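Local coordinates for protein methane monooxygenase hydroxylase, MmoD (Methylosinus sporium, PDB 6D7K) that binds the hydroxylase of soluble methane monooxygenase and probably holds back its activity, at residues H[63-66]-H[67-71]. Numbering follows the deposited sequence.
Sequences AHVL and SHFKR
The carbonyl oxygen of V65 takes two backbone N-H groups: V65 O accepts from F69 N at 3.0 Å, nearly straight at 170°, and more weakly from H68 N, whose main bond goes to H64 O. The same oxygen sits 3.5 Å above one face of the F69 ring, displaced toward its rim. The two side chains run alongside each other one turn apart; with CG1 of V65 anti to the backbone N (chi1 -179°), that methyl reaches over the ring in a CH-pi contact, 4.0 Å from CG1 to the centroid of F69. Beside them, L66 O receives K70 N at 2.7 Å, the K70 chain running on to a salt bridge between NZ and D22. Replacing F69 with an alanine would probably leave the V65 methyl and the R42 cation without their aromatic partner and open a gap against Y25 of strand 25-31. W38 and I40 of strand 36-42 pack on V65, whereas H64 and H68 each hydrogen-bond through ND1 to the chain of another protein. This stretch of helix 55-74, about two and a half turns, thus presents V65, L66 and F69 to the antiparallel sheet and H64 and H68 to the partner protein, joining MmoD's own core to its binding surface.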
ATOM      1  N   ALA H  63     -14.745   4.613 -26.004  1.00 32.78           N
ATOM      2  CA  ALA H  63     -14.050   5.445 -26.984  1.00 33.85           C
ATOM      3  C   ALA H  63     -13.486   6.712 -26.332  1.00 35.02           C
ATOM      4  O   ALA H  63     -12.367   7.139 -26.645  1.00 38.55           O
ATOM      5  CB  ALA H  63     -14.976   5.778 -28.157  1.00 28.32           C
ATOM      6  N   HIS H  64     -14.231   7.323 -25.414  1.00 34.60           N
ATOM      7  CA  HIS H  64     -13.711   8.493 -24.720  1.00 34.99           C
ATOM      8  C   HIS H  64     -12.438   8.138 -23.966  1.00 38.00           C
ATOM      9  O   HIS H  64     -11.393   8.773 -24.147  1.00 42.87           O
ATOM     10  CB  HIS H  64     -14.759   9.044 -23.751  1.00 36.40           C
ATOM     11  CG  HIS H  64     -15.826   9.875 -24.395  1.00 40.87           C
ATOM     12  ND1 HIS H  64     -15.558  10.819 -25.363  1.00 42.96           N
ATOM     13  CD2 HIS H  64     -17.164   9.933 -24.174  1.00 37.75           C
ATOM     14  CE1 HIS H  64     -16.685  11.404 -25.726  1.00 37.46           C
ATOM     15  NE2 HIS H  64     -17.674  10.881 -25.023  1.00 35.96           N
ATOM     16  N   VAL H  65     -12.516   7.119 -23.104  1.00 36.33           N
ATOM     17  CA  VAL H  65     -11.377   6.749 -22.264  1.00 35.92           C
ATOM     18  C   VAL H  65     -10.178   6.359 -23.111  1.00 35.57           C
ATOM     19  O   VAL H  65      -9.033   6.644 -22.745  1.00 37.52           O
ATOM     20  CB  VAL H  65     -11.749   5.603 -21.314  1.00 33.35           C
ATOM     21  CG1 VAL H  65     -10.551   5.265 -20.457  1.00 34.50           C
ATOM     22  CG2 VAL H  65     -12.970   5.946 -20.471  1.00 27.67           C
ATOM     23  N   LEU H  66     -10.414   5.670 -24.239  1.00 38.80           N
ATOM     24  CA  LEU H  66      -9.304   5.273 -25.111  1.00 37.36           C
ATOM     25  C   LEU H  66      -8.663   6.483 -25.782  1.00 37.52           C
ATOM     26  O   LEU H  66      -7.435   6.558 -25.894  1.00 40.41           O
ATOM     27  CB  LEU H  66      -9.777   4.259 -26.155  1.00 33.14           C
ATOM     28  CG  LEU H  66     -10.034   2.840 -25.639  1.00 35.39           C
ATOM     29  CD1 LEU H  66     -10.413   1.921 -26.765  1.00 44.79           C
ATOM     30  CD2 LEU H  66      -8.831   2.292 -24.925  1.00 39.39           C
ATOM     31  N   SER H  67      -9.465   7.437 -26.244  1.00 35.67           N
ATOM     32  CA  SER H  67      -8.872   8.660 -26.764  1.00 40.04           C
ATOM     33  C   SER H  67      -7.907   9.248 -25.752  1.00 43.46           C
ATOM     34  O   SER H  67      -6.862   9.793 -26.120  1.00 45.28           O
ATOM     35  CB  SER H  67      -9.969   9.660 -27.121  1.00 42.07           C
ATOM     36  OG  SER H  67      -9.678  10.949 -26.624  1.00 50.92           O
ATOM     37  N   HIS H  68      -8.220   9.106 -24.466  1.00 41.80           N
ATOM     38  CA  HIS H  68      -7.369   9.671 -23.432  1.00 42.94           C
ATOM     39  C   HIS H  68      -6.101   8.848 -23.292  1.00 43.86           C
ATOM     40  O   HIS H  68      -4.993   9.390 -23.325  1.00 44.75           O
ATOM     41  CB  HIS H  68      -8.147   9.761 -22.109  1.00 40.76           C
ATOM     42  CG  HIS H  68      -7.282   9.845 -20.891  1.00 38.34           C
ATOM     43  ND1 HIS H  68      -6.431  10.904 -20.652  1.00 40.20           N
ATOM     44  CD2 HIS H  68      -7.126   8.993 -19.851  1.00 37.43           C
ATOM     45  CE1 HIS H  68      -5.779  10.693 -19.521  1.00 41.13           C
ATOM     46  NE2 HIS H  68      -6.187   9.543 -19.011  1.00 40.19           N
ATOM     47  N   PHE H  69      -6.249   7.529 -23.165  1.00 43.26           N
ATOM     48  CA  PHE H  69      -5.090   6.643 -23.139  1.00 43.18           C
ATOM     49  C   PHE H  69      -4.184   6.856 -24.346  1.00 45.12           C
ATOM     50  O   PHE H  69      -2.968   7.016 -24.201  1.00 50.46           O
ATOM     51  CB  PHE H  69      -5.554   5.189 -23.057  1.00 37.25           C
ATOM     52  CG  PHE H  69      -6.131   4.828 -21.728  1.00 36.37           C
ATOM     53  CD1 PHE H  69      -6.122   5.740 -20.693  1.00 40.41           C
ATOM     54  CD2 PHE H  69      -6.665   3.585 -21.497  1.00 36.66           C
ATOM     55  CE1 PHE H  69      -6.649   5.412 -19.452  1.00 38.07           C
ATOM     56  CE2 PHE H  69      -7.195   3.253 -20.251  1.00 34.18           C
ATOM     57  CZ  PHE H  69      -7.185   4.161 -19.240  1.00 33.84           C
ATOM     58  N   LYS H  70      -4.754   6.866 -25.551  1.00 47.65           N
ATOM     59  CA  LYS H  70      -3.916   6.985 -26.745  1.00 54.47           C
ATOM     60  C   LYS H  70      -3.181   8.320 -26.783  1.00 56.06           C
ATOM     61  O   LYS H  70      -2.011   8.373 -27.175  1.00 62.15           O
ATOM     62  CB  LYS H  70      -4.759   6.785 -28.008  1.00 48.74           C
ATOM     63  CG  LYS H  70      -5.273   5.362 -28.154  1.00 48.45           C
ATOM     64  CD  LYS H  70      -6.172   5.209 -29.361  1.00 51.15           C
ATOM     65  CE  LYS H  70      -6.755   3.807 -29.444  1.00 50.85           C
ATOM     66  NZ  LYS H  70      -5.818   2.853 -30.080  1.00 58.10           N
ATOM     67  N   ARG H  71      -3.846   9.405 -26.376  1.00 52.90           N
ATOM     68  CA  ARG H  71      -3.166  10.689 -26.228  1.00 54.12           C
ATOM     69  C   ARG H  71      -1.989  10.589 -25.265  1.00 58.63           C
ATOM     70  O   ARG H  71      -0.932  11.184 -25.503  1.00 61.25           O
ATOM     71  CB  ARG H  71      -4.153  11.748 -25.741  1.00 53.62           C
ATOM     72  CG  ARG H  71      -4.423  12.850 -26.734  1.00 55.92           C
ATOM     73  CD  ARG H  71      -5.446  13.817 -26.186  1.00 60.43           C
ATOM     74  NE  ARG H  71      -6.765  13.632 -26.789  1.00 57.28           N
ATOM     75  CZ  ARG H  71      -7.180  14.281 -27.874  1.00 58.03           C
ATOM     76  NH1 ARG H  71      -6.366  15.150 -28.462  1.00 56.83           N
ATOM     77  NH2 ARG H  71      -8.404  14.066 -28.369  1.00 58.16           N
TER